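Local coordinates for phenolic acid decarboxylase (PDB 7AE5), which catalyses the decarboxylation of vanillate and, reversibly, of 4-hydroxybenzoate and 3,4-dihydroxybenzoate, as an oxygen-sensitive UbiD-family enzyme using prenylated FMN, at the interface of chains A and B and the interface of chains A and C. Coordinates in Å, arbitrary orientation; residue numbers count along the deposited sequence, not the author numbering. Chains: chain A/B/C, Phenolic acid decarboxylase.

Contact 1: the interface of chains A and B. Residues chain A 313-314, 319; chain B 398-399.
B:Glu398 lies over one face of the indole of A:Trp314, the two side chains crossing at about a right angle. CB of B:Glu398 stands 4.0 Å from the centroid of the five-membered ring, a CH-pi contact, and 3.7 Å from CD1 of A:Trp314. Its CG sits anti to its own carbonyl carbon (chi1 -74°) and passes over the rim of the indole. The carboxylate is tilted 35° to the ring, and OE1 of B:Glu398 comes to rest over CB and CG of A:Trp314, 3.5 Å from CB. Two waters tie the same pair of residues together. One lies 2.8 Å from NE1 of A:Trp314, in the ring plane at its edge, and 3.1 Å from the backbone O of B:Glu398. The other lies 3.1 Å from the backbone N of A:Trp314 and also meets the carboxylate OE1 of B:Glu398. CG of B:Gln399 packs against the carbonyl O of A:Pro313. In the second shell, CZ3 of A:Trp314 points at the centre of the A:Tyr319 ring, 3.7 Å above that plane, which probably helps to fix the indole's rotation. A cis peptide bond joins A:Pro313 to A:Trp314, shaping the loop before helix 316-319. The patch anchors the start of helix 397-407 of one subunit on a neighbour's loop, its centre about 11 Å from A:Glu278, the probable proton donor, and probably steadies the wall near that active site.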
loop_
_atom_site.group_PDB
_atom_site.type_symbol
_atom_site.label_atom_id
_atom_site.label_comp_id
_atom_site.label_asym_id
_atom_site.label_seq_id
_atom_site.Cartn_x
_atom_site.Cartn_y
_atom_site.Cartn_z
ATOM N N PRO A 313 8.369 27.282 -16.700
ATOM C CA PRO A 313 9.761 26.824 -16.808
ATOM C C PRO A 313 9.974 25.943 -18.032
ATOM O O PRO A 313 9.052 25.282 -18.513
ATOM C CB PRO A 313 9.971 26.040 -15.506
ATOM C CG PRO A 313 9.002 26.667 -14.548
ATOM C CD PRO A 313 7.786 26.957 -15.387
ATOM N N TRP A 314 11.204 25.937 -18.542
ATOM C CA TRP A 314 12.321 26.702 -17.989
ATOM C C TRP A 314 12.442 28.084 -18.629
ATOM O O TRP A 314 12.268 28.236 -19.837
ATOM C CB TRP A 314 13.637 25.940 -18.185
ATOM C CG TRP A 314 14.018 25.019 -17.060
ATOM C CD1 TRP A 314 13.203 24.147 -16.400
ATOM C CD2 TRP A 314 15.319 24.871 -16.476
ATOM N NE1 TRP A 314 13.913 23.471 -15.437
ATOM C CE2 TRP A 314 15.214 23.897 -15.463
ATOM C CE3 TRP A 314 16.560 25.473 -16.708
ATOM C CZ2 TRP A 314 16.303 23.509 -14.683
ATOM C CZ3 TRP A 314 17.639 25.087 -15.931
ATOM C CH2 TRP A 314 17.504 24.115 -14.933
ATOM N N TYR A 319 17.824 29.170 -14.377
ATOM C CA TYR A 319 19.281 29.085 -14.384
ATOM C C TYR A 319 19.892 29.849 -13.217
ATOM O O TYR A 319 20.994 29.513 -12.768
ATOM C CB TYR A 319 19.837 29.603 -15.712
ATOM C CG TYR A 319 19.547 28.692 -16.884
ATOM C CD1 TYR A 319 20.367 27.607 -17.163
ATOM C CD2 TYR A 319 18.447 28.908 -17.703
ATOM C CE1 TYR A 319 20.103 26.766 -18.229
ATOM C CE2 TYR A 319 18.174 28.071 -18.770
ATOM C CZ TYR A 319 19.006 27.003 -19.026
ATOM O OH TYR A 319 18.745 26.165 -20.085
ATOM N N GLU B 398 13.204 19.023 -19.189
ATOM C CA GLU B 398 13.107 20.120 -18.232
ATOM C C GLU B 398 11.650 20.421 -17.905
ATOM O O GLU B 398 11.284 20.594 -16.737
ATOM C CB GLU B 398 13.788 21.374 -18.787
ATOM C CG GLU B 398 15.308 21.351 -18.801
ATOM C CD GLU B 398 15.888 22.425 -19.706
ATOM O OE1 GLU B 398 15.161 23.395 -20.013
ATOM O OE2 GLU B 398 17.063 22.302 -20.111
ATOM N N GLN B 399 10.802 20.495 -18.934
ATOM C CA GLN B 399 9.393 20.801 -18.723
ATOM C C GLN B 399 8.656 19.641 -18.073
ATOM O O GLN B 399 7.716 19.860 -17.302
ATOM C CB GLN B 399 8.735 21.164 -20.051
ATOM C CG GLN B 399 8.490 22.645 -20.239
ATOM C CD GLN B 399 7.346 22.923 -21.193
ATOM O OE1 GLN B 399 7.340 22.440 -22.325
ATOM N NE2 GLN B 399 6.370 23.703 -20.739
HETATM O O HOH W 1 12.077 21.912 -14.059
HETATM O O HOH W 2 12.267 24.244 -20.903
#

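Contact 2: the interface of chains A and B. Residues chain A 406-407, 452-453, 455; chain B 424-427.
This two-fold symmetric homodimer interface of a UbiD-family decarboxylase belongs to the homohexamer; here a proline-rich loop of one subunit docks on a helix end and on the loop segment 452-455, ahead of the C-terminal helix 464-475, of the other. B:Pro427 hides 95 Å² and is the wedge of the patch. Its CG lies 3.6 Å from the carbonyl O of A:Thr406, at the end of helix 397-407, while its CB meets the methyl CG2 of A:Thr455 at 4.1 Å, the two side chains crossing at about a right angle. The carbonyl O of B:Pro427 faces CG of A:Pro452. A:Arg453 reaches alongside this wedge: CG leaves anti to the backbone N (chi1 -167°), and the chain then bends at chi3 (65°). NH2 of A:Arg453 makes a weak, strongly bent hydrogen bond, 3.0 Å, to the carbonyl O of B:Pro424, and a water 3.1 Å from NE bridges to the same O. The carbonyl O of B:Leu425 lies at the edge of the guanidinium, in its plane. On the helix side, NE of A:Arg407 gives a nearly straight bond of 3.1 Å to OG1 of A:Thr406, in the guanidinium plane, which probably fixes the threonine hydroxyl at the helix end.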
loop_
_atom_site.group_PDB
_atom_site.type_symbol
_atom_site.label_atom_id
_atom_site.label_comp_id
_atom_site.label_asym_id
_atom_site.label_seq_id
_atom_site.Cartn_x
_atom_site.Cartn_y
_atom_site.Cartn_z
ATOM N N THR A 406 15.780 0.702 -16.702
ATOM C CA THR A 406 16.530 -0.539 -16.557
ATOM C C THR A 406 16.922 -0.894 -15.126
ATOM O O THR A 406 17.252 -2.059 -14.879
ATOM C CB THR A 406 17.805 -0.504 -17.420
ATOM O OG1 THR A 406 18.680 0.529 -16.953
ATOM C CG2 THR A 406 17.460 -0.246 -18.879
ATOM N N ARG A 407 16.891 0.052 -14.181
ATOM C CA ARG A 407 17.325 -0.199 -12.806
ATOM C C ARG A 407 16.207 -0.080 -11.777
ATOM O O ARG A 407 16.451 -0.316 -10.577
ATOM C CB ARG A 407 18.451 0.766 -12.418
ATOM C CG ARG A 407 19.590 0.871 -13.415
ATOM C CD ARG A 407 20.371 -0.423 -13.511
ATOM N NE ARG A 407 20.562 -0.837 -14.895
ATOM C CZ ARG A 407 21.527 -1.648 -15.303
ATOM N NH1 ARG A 407 22.404 -2.159 -14.455
ATOM N NH2 ARG A 407 21.615 -1.954 -16.595
ATOM N N PRO A 452 18.062 -10.008 -9.929
ATOM C CA PRO A 452 17.297 -10.975 -10.734
ATOM C C PRO A 452 18.014 -11.399 -12.003
ATOM O O PRO A 452 17.792 -12.517 -12.485
ATOM C CB PRO A 452 15.995 -10.222 -11.042
ATOM C CG PRO A 452 16.360 -8.776 -10.926
ATOM C CD PRO A 452 17.384 -8.705 -9.832
ATOM N N ARG A 453 18.872 -10.540 -12.558
ATOM C CA ARG A 453 19.653 -10.899 -13.742
ATOM C C ARG A 453 20.815 -9.912 -13.839
ATOM O O ARG A 453 20.625 -8.778 -14.286
ATOM C CB ARG A 453 18.800 -10.880 -15.000
ATOM C CG ARG A 453 19.467 -11.540 -16.202
ATOM C CD ARG A 453 18.490 -11.748 -17.353
ATOM N NE ARG A 453 18.002 -10.487 -17.902
ATOM C CZ ARG A 453 18.572 -9.831 -18.905
ATOM N NH1 ARG A 453 19.666 -10.283 -19.495
ATOM N NH2 ARG A 453 18.030 -8.690 -19.325
ATOM N N THR A 455 23.779 -8.200 -15.489
ATOM C CA THR A 455 24.225 -7.961 -16.855
ATOM C C THR A 455 25.531 -7.182 -16.845
ATOM O O THR A 455 25.740 -6.308 -15.998
ATOM C CB THR A 455 23.179 -7.190 -17.667
ATOM O OG1 THR A 455 22.830 -5.980 -16.981
ATOM C CG2 THR A 455 21.935 -8.037 -17.875
ATOM N N PRO B 424 11.808 -9.388 -21.013
ATOM C CA PRO B 424 13.003 -9.842 -20.283
ATOM C C PRO B 424 14.206 -8.937 -20.460
ATOM O O PRO B 424 15.063 -8.888 -19.568
ATOM C CB PRO B 424 13.263 -11.240 -20.863
ATOM C CG PRO B 424 11.986 -11.639 -21.525
ATOM C CD PRO B 424 11.351 -10.375 -22.004
ATOM N N LEU B 425 14.298 -8.208 -21.577
ATOM C CA LEU B 425 15.438 -7.325 -21.796
ATOM C C LEU B 425 15.505 -6.188 -20.785
ATOM O O LEU B 425 16.524 -5.492 -20.729
ATOM C CB LEU B 425 15.412 -6.765 -23.222
ATOM C CG LEU B 425 14.092 -6.261 -23.807
ATOM C CD1 LEU B 425 13.791 -4.834 -23.364
ATOM C CD2 LEU B 425 14.131 -6.357 -25.326
ATOM N N ASP B 426 14.448 -5.973 -20.002
ATOM C CA ASP B 426 14.510 -5.114 -18.828
ATOM C C ASP B 426 15.123 -5.936 -17.700
ATOM O O ASP B 426 14.441 -6.782 -17.108
ATOM C CB ASP B 426 13.116 -4.596 -18.460
ATOM C CG ASP B 426 13.116 -3.710 -17.218
ATOM O OD1 ASP B 426 14.201 -3.410 -16.678
ATOM O OD2 ASP B 426 12.013 -3.309 -16.785
ATOM N N PRO B 427 16.403 -5.725 -17.376
ATOM C CA PRO B 427 17.075 -6.630 -16.432
ATOM C C PRO B 427 16.561 -6.524 -15.007
ATOM O O PRO B 427 16.824 -7.428 -14.205
ATOM C CB PRO B 427 18.546 -6.205 -16.526
ATOM C CG PRO B 427 18.491 -4.773 -16.929
ATOM C CD PRO B 427 17.279 -4.622 -17.809
HETATM O O HOH W 3 15.040 -10.346 -17.172
#

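Contact 3: the interface of chains A and C. Residues chain A 363, 366, 370; chain C 417-421.
A:Lys366, A:Phe370 and C:Cys420 carry most of this packing. The A:Phe370 ring presents its outer rim to chain C, with CZ and CE2 both 3.8 Å from the thiol SG of C:Cys420. From the other side of the ring plane, the methyl CD1 of C:Ile417 comes 3.9 Å from CZ of A:Phe370, the two side chains approaching from opposite directions. Within chain A, the carbonyl O of A:Lys366, one turn earlier, lies 3.2 Å above the ring plane on the SG side, off toward the rim. An alanine in place of A:Phe370 would probably leave the C:Cys420 thiol and the C:Ile417 methyl without their aromatic partner and open a gap between the subunits. A:Lys366 runs alongside the chain C turn: its CB is 4.0 Å from SG of C:Cys420, its CG passes the carbonyl O of C:Asn419, and a bend at chi2 (-101°) turns the chain so that NZ ends 3.6 Å from the carbonyl O of C:Glu418. The thiol also has weak hydrogen bonds to the carbonyl O atoms of C:Ile417 and C:Glu418. At the far end C:Pro421 packs over the backbone of A:Gly363. The site sets helix 364-372 and the glycine just before it against the turn joining strands 414-418 and 420-421 of chain C.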
loop_
_atom_site.group_PDB
_atom_site.type_symbol
_atom_site.label_atom_id
_atom_site.label_comp_id
_atom_site.label_asym_id
_atom_site.label_seq_id
_atom_site.Cartn_x
_atom_site.Cartn_y
_atom_site.Cartn_z
ATOM N N GLY A 363 21.032 -1.430 -0.783
ATOM C CA GLY A 363 20.099 -0.482 -0.212
ATOM C C GLY A 363 20.669 0.884 0.094
ATOM O O GLY A 363 19.908 1.775 0.490
ATOM N N LYS A 366 18.915 4.257 -0.991
ATOM C CA LYS A 366 17.835 4.823 -0.191
ATOM C C LYS A 366 18.374 5.621 0.989
ATOM O O LYS A 366 17.774 6.629 1.379
ATOM C CB LYS A 366 16.899 3.714 0.291
ATOM C CG LYS A 366 16.368 2.830 -0.827
ATOM C CD LYS A 366 14.946 3.206 -1.208
ATOM C CE LYS A 366 14.389 2.252 -2.253
ATOM N NZ LYS A 366 12.903 2.164 -2.188
ATOM N N PHE A 370 17.509 9.326 2.049
ATOM C CA PHE A 370 17.148 9.685 3.418
ATOM C C PHE A 370 17.964 10.877 3.898
ATOM O O PHE A 370 17.448 11.748 4.609
ATOM C CB PHE A 370 17.358 8.498 4.362
ATOM C CG PHE A 370 16.392 7.367 4.152
ATOM C CD1 PHE A 370 15.153 7.586 3.574
ATOM C CD2 PHE A 370 16.725 6.079 4.542
ATOM C CE1 PHE A 370 14.266 6.541 3.385
ATOM C CE2 PHE A 370 15.842 5.029 4.357
ATOM C CZ PHE A 370 14.611 5.261 3.781
ATOM N N ILE C 417 9.311 1.210 4.190
ATOM C CA ILE C 417 10.174 1.455 3.039
ATOM C C ILE C 417 10.986 0.198 2.756
ATOM O O ILE C 417 11.804 -0.220 3.585
ATOM C CB ILE C 417 11.094 2.663 3.276
ATOM C CG1 ILE C 417 10.265 3.881 3.686
ATOM C CG2 ILE C 417 11.907 2.970 2.032
ATOM C CD1 ILE C 417 10.900 4.712 4.779
ATOM N N GLU C 418 10.774 -0.388 1.578
ATOM C CA GLU C 418 11.415 -1.635 1.187
ATOM C C GLU C 418 12.849 -1.404 0.719
ATOM O O GLU C 418 13.264 -0.282 0.420
ATOM C CB GLU C 418 10.638 -2.313 0.059
ATOM C CG GLU C 418 9.316 -2.937 0.455
ATOM C CD GLU C 418 8.559 -3.481 -0.748
ATOM O OE1 GLU C 418 7.360 -3.159 -0.900
ATOM O OE2 GLU C 418 9.170 -4.226 -1.546
ATOM N N ASN C 419 13.604 -2.505 0.653
ATOM C CA ASN C 419 14.894 -2.556 -0.042
ATOM C C ASN C 419 15.877 -1.515 0.489
ATOM O O ASN C 419 16.571 -0.842 -0.276
ATOM C CB ASN C 419 14.703 -2.404 -1.553
ATOM C CG ASN C 419 15.806 -3.073 -2.353
ATOM O OD1 ASN C 419 16.032 -4.277 -2.232
ATOM N ND2 ASN C 419 16.493 -2.293 -3.183
ATOM N N CYS C 420 15.939 -1.384 1.802
ATOM C CA CYS C 420 16.857 -0.495 2.489
ATOM C C CYS C 420 18.025 -1.289 3.057
ATOM O O CYS C 420 18.008 -2.523 3.063
ATOM C CB CYS C 420 16.115 0.257 3.596
ATOM S SG CYS C 420 14.987 1.535 2.998
ATOM N N PRO C 421 19.082 -0.616 3.524
ATOM C CA PRO C 421 20.202 -1.354 4.122
ATOM C C PRO C 421 19.787 -2.042 5.410
ATOM O O PRO C 421 19.049 -1.484 6.226
ATOM C CB PRO C 421 21.249 -0.266 4.389
ATOM C CG PRO C 421 20.873 0.859 3.508
ATOM C CD PRO C 421 19.381 0.824 3.433
#

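Contacts 1 and 2 belong to the same A-B interface, yet their C-alpha centres lie about 32 Å apart; contact 3, with chain C, is about 30 Å from contact 1 and 20 Å from contact 2. Helix 397-407 serves both A-B patches, its start in contact 1 and its end in contact 2, in opposite subunits. The segment 417-427 links the two interfaces: residues 417-421 meet one neighbour in contact 3, residues 424-427 another in contact 2. Each subunit thus contacts at least two others, which fits assembly into the homohexamer, and contact 1 lies near an active site while the centre of contact 2 is about 40 Å from A:Glu278.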